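Local structure of HAD hydrolase, family IA, variant 3 (Entamoeba histolytica, 6W04) at residues 3-8 and 164-169; 106-111 and 148-153. The protein probably acts as a magnesium-dependent hydrolase of the haloacid dehalogenase superfamily, possibly in carbohydrate metabolism. All coordinates share one frame; numbering follows the deposited sequence.

Contacts 1 and 2 share one parallel sheet, in which strand 3-7 lies between strands 105-112 and 164-168. Contact 1 is the pairing of two central strands; contact 2 lays helix 148-157 against the strand on the other side of 3-7. Their centres are about 9 Å apart. The strands are tied by Phe6 N to Thr106 O at 2.8 Å, and the helix reaches the acidic end of contact 1 through a probable hydrogen bond of 2.5 Å between Tyr150 OH and Glu168 OE2. Both contacts run up to the magnesium site: contact 1 supplies Asp7 and Asp169, while Ser110 of contact 2 has its side chain about 7 Å from the ion.

Contact 1: residues 3-8 and 164-169; sequences AVLFDF and CIVFED. With MG (magnesium ion), chain B.
Asp7 OD2 is gripped by the magnesium ion at 2.1 Å and by Thr11 OG1, which is hydrogen-bonded to OD2 of both Asp7 and Asp169. Asp169 OD2 binds the same ion and lies 2.8 Å from Asp7 OD2, the carboxylates nearly coplanar (12°). Two waters, Asn9 O and O1 of a 1,2-ethanediol complete six ligands. Asp7 CB points toward strand 164-168, and with CG anti to the backbone N (chi1 180°) the carboxylate stacks on that of Glu168, planes 16° apart. Lys144 forms salt bridges with both and probably offsets their repulsion; Tyr150 OH hydrogen-bonds Glu168 OE2. Glu168 OE1 accepts from water 1 at 2.6 Å and, with its anti lone pair, from Asp169 N, a second-shell role. Four backbone bonds join the parallel strands, including Leu5 N to Ile165 O at 2.7 Å. The Phe6 and Phe167 rings lie side by side, nearly parallel but slid apart; Val4 CG1 meets the Phe167 edge at CE1, 3.6 Å away. The pairing juxtaposes the first and fourth HAD motifs. Helix 214-222 packs on the Val4 and Phe167 face, helix 148-157 on the Leu5 and Val166 face, and strands 105-112 and 183-187 flank the pair.

Contact 2: residues 106-111 and 148-153; sequences TIATSS and DIYLKA. With EDO (1,2-ethanediol), chain C.
Ala108 CB is met from two directions by side chains of helix 148-157, with Tyr150 CE1 at 3.8 Å and Ile149 CG1 at 3.9 Å. Ile149 is fully extended (chi1 -165°, chi2 173°), which pushes its CD1 to within 3.3 Å of Thr109 O, a close approach of a methyl to a backbone carbonyl. Toward the start of the strand the fit is slacker: Thr106 CG2 and Ala153 CB meet tip to tip at 4.1 Å. The helix, the crossover between parallel strands 135-137 and 164-168, packs on one face of the sheet nearly antiparallel to strand 106-109, its axis 8.9 Å away, with small side chains at the interface. The far end is different. Ser110, where the strand turns, is exposed, and its OG shares a 2.9 Å hydrogen bond with O2 of a 1,2-ethanediol, probably from the crystallisation liquor, whose other hydroxyl is the magnesium ligand. Thr109 CB points away from the helix, and its OG1 accepts from Ser111 N at 2.9 Å, N-H...O angle 166°, closing an ST turn. No hydrogen bond links strand and helix: their grip is apolar, while Ser110 meets the diol beside the metal, Ser111 OG bonds Asn9 OD1, and Thr109 is probably the motif II Ser/Thr.

Contact 1: residues 3-8 and 164-169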
ATOM      1  N   ALA A   3     -12.177  13.594  -0.744  1.00 45.76           N
ATOM      2  CA  ALA A   3     -12.034  12.195  -0.378  1.00 51.11           C
ATOM      3  C   ALA A   3     -10.636  11.952   0.164  1.00 46.75           C
ATOM      4  O   ALA A   3      -9.726  12.768  -0.006  1.00 48.05           O
ATOM      5  CB  ALA A   3     -12.308  11.266  -1.568  1.00 47.43           C
ATOM      6  N   VAL A   4     -10.493  10.814   0.835  1.00 38.00           N
ATOM      7  CA  VAL A   4      -9.205  10.282   1.271  1.00 36.48           C
ATOM      8  C   VAL A   4      -9.021   8.911   0.642  1.00 40.12           C
ATOM      9  O   VAL A   4      -9.911   8.059   0.730  1.00 35.30           O
ATOM     10  CB  VAL A   4      -9.124  10.165   2.802  1.00 39.06           C
ATOM     11  CG1 VAL A   4      -7.785   9.561   3.220  1.00 35.02           C
ATOM     12  CG2 VAL A   4      -9.389  11.508   3.455  1.00 46.36           C
ATOM     13  N   LEU A   5      -7.865   8.685   0.028  1.00 34.13           N
ATOM     14  CA  LEU A   5      -7.564   7.395  -0.590  1.00 33.57           C
ATOM     15  C   LEU A   5      -6.408   6.787   0.189  1.00 35.89           C
ATOM     16  O   LEU A   5      -5.303   7.340   0.186  1.00 33.47           O
ATOM     17  CB  LEU A   5      -7.216   7.572  -2.072  1.00 35.16           C
ATOM     18  CG  LEU A   5      -8.174   8.523  -2.814  1.00 41.85           C
ATOM     19  CD1 LEU A   5      -7.746   8.744  -4.281  1.00 37.78           C
ATOM     20  CD2 LEU A   5      -9.628   8.006  -2.712  1.00 40.77           C
ATOM     21  N   PHE A   6      -6.665   5.679   0.893  1.00 30.09           N
ATOM     22  CA  PHE A   6      -5.620   5.003   1.664  1.00 34.52           C
ATOM     23  C   PHE A   6      -4.964   3.876   0.866  1.00 30.78           C
ATOM     24  O   PHE A   6      -5.642   2.931   0.436  1.00 29.35           O
ATOM     25  CB  PHE A   6      -6.170   4.373   2.944  1.00 33.01           C
ATOM     26  CG  PHE A   6      -6.770   5.346   3.934  1.00 28.40           C
ATOM     27  CD1 PHE A   6      -5.992   5.880   4.951  1.00 31.92           C
ATOM     28  CD2 PHE A   6      -8.129   5.627   3.910  1.00 33.67           C
ATOM     29  CE1 PHE A   6      -6.550   6.738   5.911  1.00 34.85           C
ATOM     30  CE2 PHE A   6      -8.695   6.502   4.850  1.00 39.32           C
ATOM     31  CZ  PHE A   6      -7.909   7.042   5.848  1.00 37.25           C
ATOM     32  N   ASP A   7      -3.639   3.921   0.765  1.00 27.57           N
ATOM     33  CA  ASP A   7      -2.886   2.706   0.451  1.00 29.04           C
ATOM     34  C   ASP A   7      -3.010   1.741   1.616  1.00 32.35           C
ATOM     35  O   ASP A   7      -3.289   2.149   2.744  1.00 30.73           O
ATOM     36  CB  ASP A   7      -1.420   3.046   0.214  1.00 24.95           C
ATOM     37  CG  ASP A   7      -0.578   1.837  -0.107  1.00 35.70           C
ATOM     38  OD1 ASP A   7      -0.990   1.027  -0.965  1.00 31.60           O
ATOM     39  OD2 ASP A   7       0.515   1.717   0.484  1.00 34.18           O
ATOM     40  N   PHE A   8      -2.795   0.448   1.370  1.00 28.02           N
ATOM     41  CA  PHE A   8      -2.966  -0.511   2.457  1.00 27.79           C
ATOM     42  C   PHE A   8      -1.633  -1.025   2.993  1.00 29.84           C
ATOM     43  O   PHE A   8      -1.264  -0.685   4.124  1.00 28.61           O
ATOM     44  CB  PHE A   8      -3.892  -1.647   2.046  1.00 28.38           C
ATOM     45  CG  PHE A   8      -4.357  -2.458   3.221  1.00 29.55           C
ATOM     46  CD1 PHE A   8      -5.421  -2.020   3.997  1.00 30.40           C
ATOM     47  CD2 PHE A   8      -3.668  -3.597   3.606  1.00 30.51           C
ATOM     48  CE1 PHE A   8      -5.831  -2.732   5.111  1.00 31.88           C
ATOM     49  CE2 PHE A   8      -4.079  -4.324   4.709  1.00 33.64           C
ATOM     50  CZ  PHE A   8      -5.156  -3.886   5.462  1.00 31.30           C
ATOM     51  N   CYS A 164      -8.371  15.046  -3.628  1.00 44.62           N
ATOM     52  CA  CYS A 164      -8.170  13.840  -2.838  1.00 45.39           C
ATOM     53  C   CYS A 164      -6.831  13.886  -2.114  1.00 49.10           C
ATOM     54  O   CYS A 164      -5.805  14.263  -2.697  1.00 49.08           O
ATOM     55  CB  CYS A 164      -8.218  12.576  -3.712  1.00 41.90           C
ATOM     56  SG  CYS A 164      -9.868  12.142  -4.309  1.00 43.94           S
ATOM     57  N   ILE A 165      -6.852  13.490  -0.844  1.00 44.45           N
ATOM     58  CA  ILE A 165      -5.652  13.122  -0.105  1.00 40.24           C
ATOM     59  C   ILE A 165      -5.351  11.649  -0.355  1.00 39.37           C
ATOM     60  O   ILE A 165      -6.256  10.807  -0.347  1.00 38.56           O
ATOM     61  CB  ILE A 165      -5.833  13.397   1.400  1.00 41.34           C
ATOM     62  CG1 ILE A 165      -5.933  14.901   1.643  1.00 41.84           C
ATOM     63  CG2 ILE A 165      -4.691  12.773   2.185  1.00 35.39           C
ATOM     64  CD1 ILE A 165      -4.616  15.675   1.390  1.00 44.95           C
ATOM     65  N   VAL A 166      -4.073  11.339  -0.590  1.00 34.45           N
ATOM     66  CA  VAL A 166      -3.575   9.976  -0.665  1.00 31.44           C
ATOM     67  C   VAL A 166      -2.525   9.791   0.422  1.00 34.65           C
ATOM     68  O   VAL A 166      -1.603  10.603   0.540  1.00 40.11           O
ATOM     69  CB  VAL A 166      -2.984   9.662  -2.050  1.00 33.10           C
ATOM     70  CG1 VAL A 166      -2.283   8.291  -2.030  1.00 30.32           C
ATOM     71  CG2 VAL A 166      -4.085   9.715  -3.103  1.00 35.74           C
ATOM     72  N   PHE A 167      -2.689   8.742   1.233  1.00 30.93           N
ATOM     73  CA  PHE A 167      -1.686   8.299   2.198  1.00 31.55           C
ATOM     74  C   PHE A 167      -0.903   7.151   1.571  1.00 34.93           C
ATOM     75  O   PHE A 167      -1.498   6.169   1.125  1.00 33.22           O
ATOM     76  CB  PHE A 167      -2.333   7.825   3.502  1.00 28.67           C
ATOM     77  CG  PHE A 167      -2.911   8.952   4.351  1.00 32.48           C
ATOM     78  CD1 PHE A 167      -4.277   9.169   4.407  1.00 35.00           C
ATOM     79  CD2 PHE A 167      -2.080   9.750   5.115  1.00 32.12           C
ATOM     80  CE1 PHE A 167      -4.819  10.178   5.212  1.00 34.73           C
ATOM     81  CE2 PHE A 167      -2.595  10.776   5.911  1.00 35.96           C
ATOM     82  CZ  PHE A 167      -3.971  10.984   5.955  1.00 46.82           C
ATOM     83  N   GLU A 168       0.419   7.276   1.535  1.00 31.96           N
ATOM     84  CA  GLU A 168       1.242   6.306   0.826  1.00 30.17           C
ATOM     85  C   GLU A 168       2.562   6.160   1.568  1.00 34.71           C
ATOM     86  O   GLU A 168       2.978   7.070   2.287  1.00 35.15           O
ATOM     87  CB  GLU A 168       1.489   6.750  -0.622  1.00 31.07           C
ATOM     88  CG  GLU A 168       0.563   6.138  -1.622  1.00 26.30           C
ATOM     89  CD  GLU A 168       0.938   4.699  -1.922  1.00 39.16           C
ATOM     90  OE1 GLU A 168       1.888   4.171  -1.274  1.00 34.00           O
ATOM     91  OE2 GLU A 168       0.286   4.108  -2.811  1.00 32.20           O
ATOM     92  N   ASP A 169       3.227   5.005   1.378  1.00 30.25           N
ATOM     93  CA  ASP A 169       4.465   4.707   2.104  1.00 31.45           C
ATOM     94  C   ASP A 169       5.673   4.450   1.213  1.00 33.97           C
ATOM     95  O   ASP A 169       6.774   4.245   1.743  1.00 35.73           O
ATOM     96  CB  ASP A 169       4.285   3.490   3.026  1.00 26.13           C
ATOM     97  CG  ASP A 169       4.098   2.190   2.259  1.00 29.57           C
ATOM     98  OD1 ASP A 169       4.909   1.252   2.449  1.00 31.29           O
ATOM     99  OD2 ASP A 169       3.124   2.101   1.477  1.00 33.40           O
TER
HETATM  100 MG    MG B 301       2.222   0.577   0.370  1.00 28.64          MG
HETATM  101  O   HOH W   1       2.542   1.691  -1.421  1.00 29.29           O
HETATM  102  O   HOH W   2       4.133  -0.498   0.603  1.00 30.53           O

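Contact 2: residues 106-111 and 148-153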
ATOM      1  N   THR A 106     -11.640   5.477   0.737  1.00 35.83           N
ATOM      2  CA  THR A 106     -11.546   4.070   0.390  1.00 34.55           C
ATOM      3  C   THR A 106     -10.084   3.653   0.397  1.00 34.34           C
ATOM      4  O   THR A 106      -9.176   4.476   0.566  1.00 32.96           O
ATOM      5  CB  THR A 106     -12.189   3.781  -0.973  1.00 33.62           C
ATOM      6  OG1 THR A 106     -12.304   2.360  -1.127  1.00 36.45           O
ATOM      7  CG2 THR A 106     -11.332   4.352  -2.140  1.00 31.67           C
ATOM      8  N   ILE A 107      -9.880   2.361   0.185  1.00 28.89           N
ATOM      9  CA  ILE A 107      -8.569   1.737   0.101  1.00 29.94           C
ATOM     10  C   ILE A 107      -8.234   1.472  -1.359  1.00 34.27           C
ATOM     11  O   ILE A 107      -9.102   1.056  -2.144  1.00 34.16           O
ATOM     12  CB  ILE A 107      -8.545   0.429   0.908  1.00 30.86           C
ATOM     13  CG1 ILE A 107      -8.534   0.725   2.407  1.00 29.43           C
ATOM     14  CG2 ILE A 107      -7.314  -0.429   0.499  1.00 33.81           C
ATOM     15  CD1 ILE A 107      -8.916  -0.509   3.295  1.00 27.89           C
ATOM     16  N   ALA A 108      -6.975   1.721  -1.727  1.00 25.95           N
ATOM     17  CA  ALA A 108      -6.400   1.256  -2.982  1.00 29.29           C
ATOM     18  C   ALA A 108      -5.152   0.456  -2.633  1.00 42.23           C
ATOM     19  O   ALA A 108      -4.359   0.880  -1.787  1.00 47.87           O
ATOM     20  CB  ALA A 108      -6.060   2.419  -3.910  1.00 29.17           C
ATOM     21  N   THR A 109      -4.987  -0.708  -3.240  1.00 33.48           N
ATOM     22  CA  THR A 109      -3.815  -1.505  -2.938  1.00 32.48           C
ATOM     23  C   THR A 109      -3.328  -2.170  -4.212  1.00 37.66           C
ATOM     24  O   THR A 109      -4.117  -2.471  -5.111  1.00 34.53           O
ATOM     25  CB  THR A 109      -4.123  -2.552  -1.840  1.00 31.60           C
ATOM     26  OG1 THR A 109      -3.003  -3.428  -1.661  1.00 34.15           O
ATOM     27  CG2 THR A 109      -5.340  -3.377  -2.190  1.00 31.98           C
ATOM     28  N   SER A 110      -2.015  -2.391  -4.282  1.00 31.68           N
ATOM     29  CA  SER A 110      -1.432  -3.206  -5.341  1.00 32.22           C
ATOM     30  C   SER A 110      -1.675  -4.687  -5.127  1.00 30.10           C
ATOM     31  O   SER A 110      -1.366  -5.481  -6.021  1.00 32.92           O
ATOM     32  CB  SER A 110       0.078  -2.992  -5.439  1.00 38.32           C
ATOM     33  OG  SER A 110       0.422  -1.643  -5.674  1.00 56.28           O
ATOM     34  N   SER A 111      -2.177  -5.080  -3.961  1.00 29.72           N
ATOM     35  CA  SER A 111      -2.367  -6.495  -3.663  1.00 31.20           C
ATOM     36  C   SER A 111      -3.401  -7.109  -4.600  1.00 28.49           C
ATOM     37  O   SER A 111      -4.354  -6.445  -5.013  1.00 29.88           O
ATOM     38  CB  SER A 111      -2.825  -6.675  -2.207  1.00 29.44           C
ATOM     39  OG  SER A 111      -1.784  -6.331  -1.287  1.00 40.85           O
ATOM     40  N   ASP A 148      -3.038   5.109 -12.618  1.00 38.98           N
ATOM     41  CA  ASP A 148      -4.320   4.443 -12.855  1.00 35.71           C
ATOM     42  C   ASP A 148      -5.054   4.100 -11.557  1.00 43.76           C
ATOM     43  O   ASP A 148      -6.254   4.362 -11.428  1.00 44.99           O
ATOM     44  CB  ASP A 148      -4.098   3.176 -13.675  1.00 38.54           C
ATOM     45  CG  ASP A 148      -3.354   3.435 -14.968  1.00 55.42           C
ATOM     46  OD1 ASP A 148      -2.741   4.515 -15.102  1.00 49.01           O
ATOM     47  OD2 ASP A 148      -3.383   2.546 -15.845  1.00 59.40           O
ATOM     48  N   ILE A 149      -4.353   3.511 -10.582  1.00 32.64           N
ATOM     49  CA  ILE A 149      -5.059   3.007  -9.400  1.00 31.74           C
ATOM     50  C   ILE A 149      -5.755   4.129  -8.631  1.00 31.27           C
ATOM     51  O   ILE A 149      -6.834   3.915  -8.057  1.00 33.36           O
ATOM     52  CB  ILE A 149      -4.101   2.201  -8.490  1.00 35.66           C
ATOM     53  CG1 ILE A 149      -4.897   1.374  -7.483  1.00 35.86           C
ATOM     54  CG2 ILE A 149      -3.098   3.100  -7.726  1.00 29.31           C
ATOM     55  CD1 ILE A 149      -4.008   0.440  -6.673  1.00 36.05           C
ATOM     56  N   TYR A 150      -5.193   5.341  -8.619  1.00 29.13           N
ATOM     57  CA  TYR A 150      -5.838   6.392  -7.833  1.00 33.88           C
ATOM     58  C   TYR A 150      -6.934   7.115  -8.607  1.00 43.87           C
ATOM     59  O   TYR A 150      -7.925   7.543  -8.000  1.00 45.47           O
ATOM     60  CB  TYR A 150      -4.789   7.384  -7.285  1.00 30.83           C
ATOM     61  CG  TYR A 150      -4.044   6.752  -6.128  1.00 34.06           C
ATOM     62  CD1 TYR A 150      -4.746   6.276  -5.023  1.00 30.11           C
ATOM     63  CD2 TYR A 150      -2.658   6.576  -6.159  1.00 35.53           C
ATOM     64  CE1 TYR A 150      -4.101   5.664  -3.965  1.00 32.21           C
ATOM     65  CE2 TYR A 150      -1.989   5.954  -5.090  1.00 36.10           C
ATOM     66  CZ  TYR A 150      -2.722   5.486  -4.004  1.00 35.13           C
ATOM     67  OH  TYR A 150      -2.101   4.871  -2.925  1.00 32.77           O
ATOM     68  N   LEU A 151      -6.793   7.249  -9.932  1.00 43.82           N
ATOM     69  CA  LEU A 151      -7.922   7.687 -10.751  1.00 39.54           C
ATOM     70  C   LEU A 151      -9.094   6.731 -10.610  1.00 42.21           C
ATOM     71  O   LEU A 151     -10.258   7.151 -10.541  1.00 43.43           O
ATOM     72  CB  LEU A 151      -7.501   7.782 -12.213  1.00 41.45           C
ATOM     73  CG  LEU A 151      -6.337   8.740 -12.437  1.00 43.46           C
ATOM     74  CD1 LEU A 151      -5.857   8.667 -13.878  1.00 38.41           C
ATOM     75  CD2 LEU A 151      -6.766  10.149 -12.059  1.00 49.61           C
ATOM     76  N   LYS A 152      -8.799   5.432 -10.578  1.00 39.50           N
ATOM     77  CA  LYS A 152      -9.838   4.425 -10.411  1.00 37.75           C
ATOM     78  C   LYS A 152     -10.563   4.603  -9.079  1.00 43.28           C
ATOM     79  O   LYS A 152     -11.800   4.543  -9.018  1.00 39.11           O
ATOM     80  CB  LYS A 152      -9.190   3.044 -10.515  1.00 41.14           C
ATOM     81  CG  LYS A 152     -10.102   1.885 -10.743  1.00 38.67           C
ATOM     82  CD  LYS A 152      -9.290   0.685 -11.263  1.00 43.30           C
ATOM     83  CE  LYS A 152     -10.120  -0.618 -11.295  1.00 48.40           C
ATOM     84  NZ  LYS A 152     -11.195  -0.599 -12.334  1.00 51.01           N
ATOM     85  N   ALA A 153      -9.807   4.859  -8.006  1.00 36.76           N
ATOM     86  CA  ALA A 153     -10.409   5.052  -6.689  1.00 36.34           C
ATOM     87  C   ALA A 153     -11.237   6.332  -6.630  1.00 40.49           C
ATOM     88  O   ALA A 153     -12.335   6.346  -6.053  1.00 40.04           O
ATOM     89  CB  ALA A 153      -9.319   5.072  -5.619  1.00 34.80           C
TER
HETATM   90  C1  EDO C 302       2.330  -1.953  -1.369  1.00 53.61           C
HETATM   91  O1  EDO C 302       1.513  -0.922  -0.831  1.00 34.61           O
HETATM   92  C2  EDO C 302       1.776  -2.126  -2.741  1.00 50.47           C
HETATM   93  O2  EDO C 302       1.390  -0.809  -3.123  1.00 51.02           O